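Local coordinates for beta-fructofuranosidase (Bifidobacterium adolescentis, PDB 6NOB), which probably hydrolyses terminal beta-D-fructofuranoside residues of sucrose and related fructosides, as a glycoside hydrolase of family 32, at residues 445-450 / 475-480; 21-26 / 44-49. One frame throughout, in Å; residues are numbered along the deposited sequence.

Contact 1 (445-450 / 475-480)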
loop_
_atom_site.group_PDB
_atom_site.type_symbol
_atom_site.label_atom_id
_atom_site.label_comp_id
_atom_site.label_asym_id
_atom_site.label_seq_id
_atom_site.Cartn_x
_atom_site.Cartn_y
_atom_site.Cartn_z
ATOM N N ASN A 445 7.275 -9.506 -18.526
ATOM C CA ASN A 445 6.938 -10.862 -18.932
ATOM C C ASN A 445 5.457 -11.178 -18.764
ATOM O O ASN A 445 5.065 -12.343 -18.886
ATOM C CB ASN A 445 7.780 -11.870 -18.150
ATOM C CG ASN A 445 9.255 -11.784 -18.493
ATOM O OD1 ASN A 445 10.107 -11.708 -17.608
ATOM N ND2 ASN A 445 9.565 -11.795 -19.786
ATOM N N GLY A 446 4.626 -10.175 -18.490
ATOM C CA GLY A 446 3.201 -10.389 -18.363
ATOM C C GLY A 446 2.734 -10.902 -17.019
ATOM O O GLY A 446 1.532 -11.160 -16.860
ATOM N N ARG A 447 3.637 -11.071 -16.053
ATOM C CA ARG A 447 3.234 -11.424 -14.699
ATOM C C ARG A 447 2.365 -10.325 -14.106
ATOM O O ARG A 447 2.713 -9.143 -14.171
ATOM C CB ARG A 447 4.465 -11.634 -13.818
ATOM C CG ARG A 447 4.932 -13.062 -13.685
ATOM C CD ARG A 447 5.911 -13.192 -12.527
ATOM N NE ARG A 447 6.822 -12.052 -12.452
ATOM C CZ ARG A 447 7.802 -11.938 -11.562
ATOM N NH1 ARG A 447 8.008 -12.898 -10.669
ATOM N NH2 ARG A 447 8.582 -10.867 -11.565
ATOM N N ARG A 448 1.235 -10.715 -13.521
ATOM C CA ARG A 448 0.368 -9.788 -12.802
ATOM C C ARG A 448 0.783 -9.790 -11.333
ATOM O O ARG A 448 0.639 -10.804 -10.642
ATOM C CB ARG A 448 -1.098 -10.178 -12.973
ATOM C CG ARG A 448 -2.077 -9.348 -12.154
ATOM C CD ARG A 448 -1.975 -7.862 -12.475
ATOM N NE ARG A 448 -2.166 -7.572 -13.895
ATOM C CZ ARG A 448 -2.281 -6.346 -14.398
ATOM N NH1 ARG A 448 -2.450 -6.168 -15.702
ATOM N NH2 ARG A 448 -2.221 -5.293 -13.596
ATOM N N ILE A 449 1.301 -8.658 -10.860
ATOM C CA ILE A 449 1.873 -8.536 -9.524
ATOM C C ILE A 449 1.128 -7.446 -8.771
ATOM O O ILE A 449 0.893 -6.362 -9.316
ATOM C CB ILE A 449 3.380 -8.222 -9.588
ATOM C CG1 ILE A 449 4.097 -9.264 -10.448
ATOM C CG2 ILE A 449 3.972 -8.163 -8.189
ATOM C CD1 ILE A 449 5.488 -8.855 -10.877
ATOM N N VAL A 450 0.775 -7.723 -7.517
ATOM C CA VAL A 450 -0.008 -6.807 -6.695
ATOM C C VAL A 450 0.752 -6.502 -5.408
ATOM O O VAL A 450 1.363 -7.392 -4.806
ATOM C CB VAL A 450 -1.409 -7.383 -6.387
ATOM C CG1 VAL A 450 -1.303 -8.755 -5.738
ATOM C CG2 VAL A 450 -2.218 -6.423 -5.514
ATOM N N PRO A 475 5.303 -8.790 -2.404
ATOM C CA PRO A 475 4.625 -8.784 -3.711
ATOM C C PRO A 475 4.045 -10.148 -4.055
ATOM O O PRO A 475 4.720 -11.176 -3.955
ATOM C CB PRO A 475 5.734 -8.374 -4.688
ATOM C CG PRO A 475 7.019 -8.633 -3.963
ATOM C CD PRO A 475 6.725 -8.421 -2.510
ATOM N N ARG A 476 2.776 -10.149 -4.459
ATOM C CA ARG A 476 2.049 -11.370 -4.773
ATOM C C ARG A 476 1.762 -11.456 -6.267
ATOM O O ARG A 476 1.416 -10.456 -6.905
ATOM C CB ARG A 476 0.739 -11.442 -3.986
ATOM C CG ARG A 476 0.936 -11.493 -2.483
ATOM C CD ARG A 476 -0.379 -11.361 -1.734
ATOM N NE ARG A 476 -0.159 -11.123 -0.310
ATOM C CZ ARG A 476 -1.130 -10.985 0.587
ATOM N NH1 ARG A 476 -2.398 -11.067 0.209
ATOM N NH2 ARG A 476 -0.835 -10.767 1.861
ATOM N N GLU A 477 1.915 -12.656 -6.819
ATOM C CA GLU A 477 1.540 -12.927 -8.198
ATOM C C GLU A 477 0.095 -13.404 -8.238
ATOM O O GLU A 477 -0.342 -14.165 -7.371
ATOM C CB GLU A 477 2.465 -13.980 -8.818
ATOM C CG GLU A 477 2.192 -14.268 -10.291
ATOM C CD GLU A 477 3.078 -15.369 -10.850
ATOM O OE1 GLU A 477 4.103 -15.692 -10.211
ATOM O OE2 GLU A 477 2.746 -15.909 -11.928
ATOM N N LEU A 478 -0.641 -12.957 -9.251
ATOM C CA LEU A 478 -2.063 -13.244 -9.373
ATOM C C LEU A 478 -2.330 -14.179 -10.544
ATOM O O LEU A 478 -1.747 -14.028 -11.622
ATOM C CB LEU A 478 -2.867 -11.955 -9.553
ATOM C CG LEU A 478 -2.795 -10.956 -8.399
ATOM C CD1 LEU A 478 -3.730 -9.782 -8.650
ATOM C CD2 LEU A 478 -3.126 -11.641 -7.084
ATOM N N HIS A 479 -3.222 -15.142 -10.319
ATOM C CA HIS A 479 -3.752 -15.996 -11.369
ATOM C C HIS A 479 -5.227 -16.249 -11.087
ATOM O O HIS A 479 -5.702 -16.079 -9.963
ATOM C CB HIS A 479 -2.988 -17.327 -11.470
ATOM C CG HIS A 479 -1.696 -17.223 -12.219
ATOM N ND1 HIS A 479 -1.636 -17.188 -13.598
ATOM C CD2 HIS A 479 -0.416 -17.149 -11.784
ATOM C CE1 HIS A 479 -0.375 -17.089 -13.978
ATOM N NE2 HIS A 479 0.386 -17.063 -12.896
ATOM N N VAL A 480 -5.956 -16.649 -12.126
ATOM C CA VAL A 480 -7.352 -17.053 -11.997
ATOM C C VAL A 480 -7.443 -18.528 -12.361
ATOM O O VAL A 480 -7.160 -18.911 -13.503
ATOM C CB VAL A 480 -8.287 -16.210 -12.877
ATOM C CG1 VAL A 480 -9.643 -16.894 -13.012
ATOM C CG2 VAL A 480 -8.451 -14.816 -12.289
HETATM O O HOH W 1 6.522 -15.355 -9.807
HETATM O O HOH W 2 0.453 -13.426 -13.510
#
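Val450 holds CG1 between its backbone N and carbonyl carbon (chi1 55°), and Leu478 turns CG anti to its own carbonyl carbon, which brings Val450 CG1 to 3.8 Å from Leu478 CG. Val450 CG1 also lies 3.7 Å from Leu478 CD2, the two side chains crossing at about a right angle. They belong to neighbouring antiparallel strands, 448-454 and 468-481, of a sheet in the family 32 catalytic domain, a five-bladed beta-propeller. Ile449 and Glu477 form a non-hydrogen-bonded pair, Val450 and Arg476 a hydrogen-bonded one. In the latter, Arg476 N donates to Val450 O almost straight, at 177°, and Val450 N returns a bond to Arg476 O. Two residues along each strand, Leu478 N donates to Arg448 O, which Glu477 CA also approaches at 3.4 Å.

On the face carrying Val450 and Arg476, Val450 CG1 also packs on Arg476 CB; the Arg476 guanidinium forms salt bridges with Glu593 and Asp430. The other face holds Ile449 CG2, 3.9 Å from Pro475 CB, and Glu477. Arg447 crosses Glu477 at about a right angle, with Arg447 CD 3.9 Å from Glu477 OE1, but the charged ends do not touch: Arg447 NH1 stays 4.8 Å from Glu477 OE1, and Arg447 instead pairs with Asp443 and Glu492. A water joins Arg447 NH1 to Glu477 OE1, while His479 NE2 donates at 2.8 Å to Glu477 OE2 on its anti side, 34° out of the carboxylate plane.

Contact 2 (21-26 / 44-49)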
loop_
_atom_site.group_PDB
_atom_site.type_symbol
_atom_site.label_atom_id
_atom_site.label_comp_id
_atom_site.label_asym_id
_atom_site.label_seq_id
_atom_site.Cartn_x
_atom_site.Cartn_y
_atom_site.Cartn_z
ATOM N N ALA A 21 10.787 20.857 6.656
ATOM C CA ALA A 21 10.789 21.629 7.887
ATOM C C ALA A 21 9.397 22.154 8.216
ATOM O O ALA A 21 8.604 22.479 7.327
ATOM C CB ALA A 21 11.768 22.802 7.790
ATOM N N GLU A 22 9.118 22.241 9.514
ATOM C CA GLU A 22 7.865 22.769 10.033
ATOM C C GLU A 22 8.162 24.039 10.814
ATOM O O GLU A 22 9.071 24.054 11.652
ATOM C CB GLU A 22 7.169 21.742 10.932
ATOM C CG GLU A 22 5.728 22.071 11.283
ATOM C CD GLU A 22 5.021 20.910 11.956
ATOM O OE1 GLU A 22 5.575 19.789 11.954
ATOM O OE2 GLU A 22 3.913 21.117 12.493
ATOM N N ARG A 23 7.409 25.100 10.534
ATOM C CA ARG A 23 7.571 26.338 11.285
ATOM C C ARG A 23 7.200 26.112 12.745
ATOM O O ARG A 23 6.123 25.594 13.052
ATOM C CB ARG A 23 6.706 27.445 10.683
ATOM C CG ARG A 23 6.882 28.792 11.361
ATOM C CD ARG A 23 5.965 29.847 10.764
ATOM N NE ARG A 23 6.252 30.108 9.356
ATOM C CZ ARG A 23 7.198 30.938 8.927
ATOM N NH1 ARG A 23 7.958 31.589 9.798
ATOM N NH2 ARG A 23 7.388 31.117 7.628
ATOM N N CYS A 24 8.104 26.494 13.648
ATOM C CA CYS A 24 7.909 26.321 15.080
ATOM C C CYS A 24 7.765 27.629 15.840
ATOM O O CYS A 24 7.124 27.652 16.893
ATOM C CB CYS A 24 9.077 25.526 15.682
ATOM S SG CYS A 24 8.691 24.651 17.215
ATOM N N GLY A 25 8.349 28.718 15.333
ATOM C CA GLY A 25 8.291 30.004 15.973
ATOM C C GLY A 25 7.370 30.975 15.261
ATOM O O GLY A 25 6.545 30.599 14.419
ATOM N N GLU A 26 7.519 32.253 15.607
ATOM C CA GLU A 26 6.686 33.318 15.060
ATOM C C GLU A 26 7.363 34.066 13.916
ATOM O O GLU A 26 6.733 34.322 12.886
ATOM C CB GLU A 26 6.300 34.304 16.171
ATOM C CG GLU A 26 7.153 34.195 17.426
ATOM N N HIS A 44 18.831 29.895 3.715
ATOM C CA HIS A 44 17.491 29.787 3.161
ATOM C C HIS A 44 16.462 30.208 4.199
ATOM O O HIS A 44 16.631 29.968 5.397
ATOM C CB HIS A 44 17.197 28.359 2.688
ATOM C CG HIS A 44 18.025 27.930 1.517
ATOM N ND1 HIS A 44 17.470 27.524 0.323
ATOM C CD2 HIS A 44 19.367 27.846 1.356
ATOM C CE1 HIS A 44 18.435 27.208 -0.523
ATOM N NE2 HIS A 44 19.595 27.396 0.079
ATOM N N THR A 45 15.391 30.837 3.731
ATOM C CA THR A 45 14.309 31.284 4.595
ATOM C C THR A 45 13.008 30.638 4.145
ATOM O O THR A 45 12.695 30.630 2.950
ATOM C CB THR A 45 14.178 32.808 4.575
ATOM O OG1 THR A 45 15.398 33.399 5.039
ATOM C CG2 THR A 45 13.031 33.255 5.470
ATOM N N MET A 46 12.267 30.087 5.098
ATOM C CA MET A 46 10.940 29.577 4.799
ATOM C C MET A 46 10.049 30.736 4.361
ATOM O O MET A 46 10.052 31.790 5.013
ATOM C CB MET A 46 10.343 28.879 6.020
ATOM C CG MET A 46 8.991 28.231 5.774
ATOM S SD MET A 46 8.414 27.251 7.177
ATOM C CE MET A 46 9.633 25.939 7.204
ATOM N N PRO A 47 9.309 30.599 3.260
ATOM C CA PRO A 47 8.407 31.680 2.840
ATOM C C PRO A 47 7.425 32.041 3.945
ATOM O O PRO A 47 6.962 31.178 4.695
ATOM C CB PRO A 47 7.694 31.089 1.619
ATOM C CG PRO A 47 8.649 30.072 1.091
ATOM C CD PRO A 47 9.327 29.486 2.297
ATOM N N ILE A 48 7.111 33.337 4.035
ATOM C CA ILE A 48 6.363 33.861 5.177
ATOM C C ILE A 48 5.037 33.132 5.344
ATOM O O ILE A 48 4.658 32.752 6.459
ATOM C CB ILE A 48 6.145 35.377 5.026
ATOM C CG1 ILE A 48 7.413 36.058 4.513
ATOM C CG2 ILE A 48 5.705 35.980 6.351
ATOM C CD1 ILE A 48 7.167 37.459 3.979
ATOM N N ALA A 49 4.313 32.921 4.245
ATOM C CA ALA A 49 2.958 32.395 4.338
ATOM C C ALA A 49 2.909 30.907 4.657
ATOM O O ALA A 49 1.827 30.402 4.976
ATOM C CB ALA A 49 2.210 32.668 3.033
HETATM O O HOH W 3 10.049 32.768 7.760
#
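Apolar contact between Ala21 and Met46 joins two sheets of the N-terminal beta-rich part of the chain: Ala21 lies on strand 16-23 of one four-stranded antiparallel sheet, and Met46 sits where the chain comes to the end of strand 40-45, an outermost strand of the other. The segments do not pair as strands, since their nearest CA atoms, Arg23 and Met46, stand 8.0 Å apart. The methyl end does the touching, Met46 CE lying 3.8 Å from Ala21 CB and 3.6 Å from Ala21 O. Leu72 and Ala29 also touch the buried Met46 side chain, and Leu72 packs on Ala21 as well.

Sulfur and guanidinium make the second kind of contact. Arg23 and Met46 both carry CG anti to the backbone N (chi1 -177° and -176°), each reaching toward the other segment, and the two side chains cross obliquely. Met46 SD sits over one face of the guanidinium, 4.0 Å from Arg23 NH2, and is 3.9 Å from Arg23 CB.

Polar contacts gather round the same planar group. Arg23 NE donates to Glu50 O, just beyond 44-49, which ties the arginine to the chain that leads into strand 52-58. At the edge, near the guanidinium plane, Pro47 O lies 3.0 Å from Arg23 NH2. One water completes the bridge between the segments, accepting from Arg23 NH2 at 3.1 Å and donating to Met46 O at 2.9 Å.

How the contacts relate
From the N terminus, strand 16-23 leads into contact 2, which closes a short loop of 17 intervening residues containing strand 30-34 and most of strand 40-45. It joins the two four-stranded antiparallel sheets at the start of the chain. The chain then runs through most of the family 32 region before contact 1 closes a second loop, with 24 residues between 445-450 and 475-480, drawing together neighbouring strands in a propeller sheet of the catalytic domain. The loops follow in series, neither nesting nor crossing. Their centres are 46 Å apart, on opposite sides of the chain's centre, and their nearest atoms remain about 31 Å apart; the two lie in separate parts of the fold.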